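PDB 3RCN: beta-N-acetylhexosaminidase from Arthrobacter aurescens, which probably hydrolyses N-acetyl-beta-D-hexosaminides, releasing terminal non-reducing N-acetyl-D-hexosamine residues, as a member of glycosyl hydrolase family 20. Local coordinates for residues Pro12-Phe17 and Val130-Lys135; Asp76-Arg81 and Gly94-Phe99. One frame throughout, in Å; residues are numbered along the deposited sequence.

Contact 1: Pro12-Phe17 and Val130-Lys135; sequences PAPWSF and VSVEDK
F17 lays its ring obliquely against two valines: CZ lies 3.7 Å from V130 CG1, CD2 3.8 Å from V132 CG2. The other branch of V132, CG1, meets P14 CB at 3.5 Å. This packing belongs to an antiparallel ladder joining edge strand 16-26 to strand 125-134 in the mixed sheet of the N-terminal domain. F17 and V132 form a non-hydrogen-bonded pair; S16 and E133 form the adjoining hydrogen-bonded one, where S16 N gives a nearly straight bond to E133 O (3.0 Å, 162° at the hydrogen) and E133 N returns one to S16 O.

A bend at chi2 sets K135 CD over the five-membered ring of W15 in a CH-pi contact; further bends at chi3 and chi4 turn CE and NZ toward the six-membered ring. NZ sits 4.2 Å from that ring's centroid, 14° off its normal (cation-pi). An alanine at W15 would probably leave the K135 chain without the face it lies on and W483 O without its NE1 donor. D134 OD1, also bonded by W483 NE1, accepts W15 N (3.1 Å) from above the carboxylate plane, while a water donates to D134 OD2 (2.9 Å) and P12 O.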
# COMPACT_ATOMS: atom_id res chain seq x y z
N PRO A 12 15.16 7.08 16.33
CA PRO A 12 15.85 8.18 17.05
C PRO A 12 16.78 7.64 18.14
O PRO A 12 16.45 6.65 18.79
CB PRO A 12 14.71 8.94 17.73
CG PRO A 12 13.44 8.43 17.11
CD PRO A 12 13.72 7.05 16.64
N ALA A 13 17.91 8.29 18.37
CA ALA A 13 18.82 7.89 19.44
C ALA A 13 18.15 8.03 20.80
O ALA A 13 17.59 9.07 21.11
CB ALA A 13 20.08 8.75 19.41
N PRO A 14 18.23 6.97 21.64
CA PRO A 14 17.65 6.97 22.99
C PRO A 14 18.41 7.92 23.90
O PRO A 14 19.52 8.34 23.57
CB PRO A 14 17.85 5.53 23.47
CG PRO A 14 18.40 4.78 22.30
CD PRO A 14 19.02 5.76 21.39
N TRP A 15 17.83 8.27 25.05
CA TRP A 15 18.49 9.22 25.93
C TRP A 15 19.73 8.66 26.62
O TRP A 15 20.76 9.34 26.68
CB TRP A 15 17.50 9.85 26.91
CG TRP A 15 16.75 10.98 26.27
CD1 TRP A 15 15.94 10.91 25.17
CD2 TRP A 15 16.75 12.35 26.67
NE1 TRP A 15 15.43 12.15 24.88
CE2 TRP A 15 15.91 13.05 25.78
CE3 TRP A 15 17.37 13.06 27.71
CZ2 TRP A 15 15.68 14.42 25.89
CZ3 TRP A 15 17.14 14.42 27.82
CH2 TRP A 15 16.30 15.09 26.92
N SER A 16 19.65 7.43 27.13
CA SER A 16 20.85 6.74 27.63
C SER A 16 20.96 5.29 27.13
O SER A 16 19.97 4.56 27.07
CB SER A 16 20.94 6.79 29.16
OG SER A 16 19.98 5.94 29.76
N PHE A 17 22.17 4.89 26.76
CA PHE A 17 22.40 3.56 26.20
C PHE A 17 23.71 2.95 26.71
O PHE A 17 24.75 3.60 26.69
CB PHE A 17 22.43 3.64 24.67
CG PHE A 17 22.77 2.34 23.99
CD1 PHE A 17 24.10 2.01 23.72
CD2 PHE A 17 21.78 1.46 23.59
CE1 PHE A 17 24.43 0.81 23.07
CE2 PHE A 17 22.10 0.26 22.96
CZ PHE A 17 23.43 -0.07 22.70
N VAL A 130 21.77 -5.18 26.29
CA VAL A 130 21.89 -3.74 26.52
C VAL A 130 20.96 -3.26 27.62
O VAL A 130 20.00 -3.95 28.01
CB VAL A 130 21.54 -2.92 25.26
CG1 VAL A 130 22.43 -3.29 24.11
CG2 VAL A 130 20.08 -3.11 24.90
N SER A 131 21.24 -2.07 28.12
CA SER A 131 20.33 -1.36 29.00
C SER A 131 20.02 -0.03 28.33
O SER A 131 20.94 0.72 27.99
CB SER A 131 20.97 -1.12 30.36
OG SER A 131 21.73 -2.24 30.78
N VAL A 132 18.74 0.25 28.12
CA VAL A 132 18.32 1.52 27.54
C VAL A 132 17.32 2.25 28.43
O VAL A 132 16.40 1.64 28.97
CB VAL A 132 17.69 1.33 26.16
CG1 VAL A 132 17.42 2.69 25.50
CG2 VAL A 132 18.57 0.47 25.28
N GLU A 133 17.50 3.55 28.57
CA GLU A 133 16.51 4.39 29.25
C GLU A 133 16.13 5.55 28.35
O GLU A 133 17.00 6.28 27.86
CB GLU A 133 17.05 4.89 30.59
CG GLU A 133 17.09 3.82 31.67
CD GLU A 133 17.83 4.26 32.92
OE1 GLU A 133 17.95 5.49 33.14
OE2 GLU A 133 18.29 3.37 33.67
N ASP A 134 14.83 5.72 28.13
CA ASP A 134 14.36 6.59 27.06
C ASP A 134 13.07 7.34 27.37
O ASP A 134 12.15 6.79 27.99
CB ASP A 134 14.16 5.74 25.80
CG ASP A 134 14.49 6.49 24.54
OD1 ASP A 134 14.80 7.70 24.62
OD2 ASP A 134 14.45 5.87 23.46
N LYS A 135 13.01 8.60 26.95
CA LYS A 135 11.81 9.42 27.00
C LYS A 135 11.79 10.39 25.82
O LYS A 135 12.83 10.66 25.23
CB LYS A 135 11.69 10.16 28.34
CG LYS A 135 12.37 11.53 28.38
CD LYS A 135 13.89 11.44 28.48
CE LYS A 135 14.38 12.06 29.78
NZ LYS A 135 13.80 13.42 30.01
O HOH W 1 14.42 5.91 20.52

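Contact 2: Asp76-Arg81 and Gly94-Phe99; sequences DAEAYR and GAAGAF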
# COMPACT_ATOMS: atom_id res chain seq x y z
N ASP A 76 7.59 8.38 33.23
CA ASP A 76 6.58 9.05 32.41
C ASP A 76 5.84 8.07 31.49
O ASP A 76 6.38 7.03 31.09
CB ASP A 76 7.20 10.17 31.56
CG ASP A 76 6.19 10.79 30.58
OD1 ASP A 76 6.27 10.49 29.36
OD2 ASP A 76 5.31 11.57 31.03
N ALA A 77 4.59 8.42 31.15
CA ALA A 77 3.75 7.59 30.29
C ALA A 77 4.36 7.21 28.93
O ALA A 77 4.14 6.11 28.46
CB ALA A 77 2.39 8.25 30.08
N GLU A 78 5.10 8.13 28.30
CA GLU A 78 5.72 7.84 27.00
C GLU A 78 7.15 7.35 27.16
O GLU A 78 7.86 7.16 26.18
CB GLU A 78 5.71 9.07 26.08
CG GLU A 78 4.37 9.37 25.40
CD GLU A 78 4.52 10.30 24.20
OE1 GLU A 78 5.20 11.34 24.34
OE2 GLU A 78 3.95 9.99 23.12
N ALA A 79 7.57 7.16 28.40
CA ALA A 79 8.95 6.79 28.70
C ALA A 79 9.07 5.29 28.99
O ALA A 79 8.13 4.66 29.47
CB ALA A 79 9.48 7.61 29.89
N TYR A 80 10.21 4.71 28.65
CA TYR A 80 10.43 3.29 28.92
C TYR A 80 11.87 3.00 29.29
O TYR A 80 12.78 3.80 29.03
CB TYR A 80 10.04 2.44 27.71
CG TYR A 80 11.02 2.62 26.59
CD1 TYR A 80 10.82 3.62 25.64
CD2 TYR A 80 12.16 1.84 26.51
CE1 TYR A 80 11.72 3.82 24.63
CE2 TYR A 80 13.07 2.04 25.49
CZ TYR A 80 12.84 3.03 24.55
OH TYR A 80 13.73 3.24 23.54
N ARG A 81 12.07 1.84 29.89
CA ARG A 81 13.40 1.32 30.15
C ARG A 81 13.46 -0.06 29.48
O ARG A 81 12.49 -0.82 29.53
CB ARG A 81 13.61 1.20 31.66
CG ARG A 81 15.06 1.07 32.07
CD ARG A 81 15.20 1.26 33.58
NE ARG A 81 14.34 0.35 34.32
CZ ARG A 81 13.29 0.74 35.05
NH1 ARG A 81 12.99 2.03 35.15
NH2 ARG A 81 12.55 -0.16 35.70
N GLY A 94 3.36 3.68 30.84
CA GLY A 94 2.09 3.46 30.20
C GLY A 94 2.19 2.69 28.89
O GLY A 94 3.28 2.29 28.46
N ALA A 95 1.05 2.47 28.26
CA ALA A 95 0.96 1.79 27.00
C ALA A 95 1.89 2.39 25.94
O ALA A 95 2.70 1.67 25.34
CB ALA A 95 -0.47 1.79 26.51
N ALA A 96 1.78 3.69 25.72
CA ALA A 96 2.62 4.35 24.74
C ALA A 96 4.10 4.11 25.01
O ALA A 96 4.89 3.90 24.09
CB ALA A 96 2.33 5.83 24.69
N GLY A 97 4.49 4.12 26.29
CA GLY A 97 5.88 3.88 26.64
C GLY A 97 6.32 2.49 26.24
O GLY A 97 7.37 2.30 25.63
N ALA A 98 5.49 1.51 26.59
CA ALA A 98 5.76 0.11 26.25
C ALA A 98 5.83 -0.05 24.74
O ALA A 98 6.63 -0.83 24.23
CB ALA A 98 4.67 -0.78 26.83
N PHE A 99 4.99 0.69 24.03
CA PHE A 99 4.97 0.63 22.59
C PHE A 99 6.33 1.07 22.05
O PHE A 99 6.92 0.40 21.22
CB PHE A 99 3.85 1.51 22.02
CG PHE A 99 3.78 1.53 20.53
CD1 PHE A 99 3.20 0.47 19.83
CD2 PHE A 99 4.32 2.58 19.81
CE1 PHE A 99 3.14 0.48 18.44
CE2 PHE A 99 4.27 2.60 18.41
CZ PHE A 99 3.67 1.54 17.73
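Y80 meets the first turn of helix 95-109 through the base of its side chain. Its CB lies 3.4 Å from G97 O, and farther out CG and CD1 pass the same oxygen, CD1 at 3.7 Å. G97 O approaches the ring obliquely. The first torsion of Y80 (chi1 71°) puts CG between the backbone N and the carbonyl carbon, and there CG is 3.8 Å from G97 O. Beyond CD1 the ring leads away from segment 94-99, and at its tip OH hydrogen-bonds T104 OG1, seven residues beyond G97 on the same helix, while Y100 packs on the side chain as well.

The arrangement is a helix start laid against the loop that leads into strand 80-84, within the alpha-beta domain that precedes the catalytic barrel. G94 occupies the N-cap position, and the type I turn D76-A79 runs past it. G97, without a side chain, lets the backbone come directly against the helix: its CA lies 3.7 Å from E78 C and equally far from A79 O, and G97 buries more surface here than any other residue.

The turn is held from within. A79 N bonds D76 O, and E78 N donates to D76 OD1 (2.8 Å, 154° at the hydrogen), meeting it from above the carboxylate plane; this second bond makes an Asx turn. E78 then touches A96, CG to CB at 4.1 Å, and its extended chain carries the carboxylate to R141, a salt bridge through OE1, with OE2 hydrogen-bonded to N170 ND2.

Overall arrangement
Contacts 1 and 2 lie with their centres about 12 Å apart, in the N-terminal domain of the family 20 enzyme and away from its predicted catalytic residue. Strands 125-134 and 80-84 are neighbours in the one mixed sheet, so contact 1 extends it to edge strand 16-26, whereas contact 2 seats helix 95-109 beside it. The two contacts touch: D134 OD2 lies 2.7 Å from Y80 OH, a probable but weak hydrogen bond. Along the chain, segment 12-17 comes first, then 76-81 and 94-99, then 130-135; segments near both ends of the domain are thus brought together in one sheet, with the 76-81/94-99 pairing falling within the span between them.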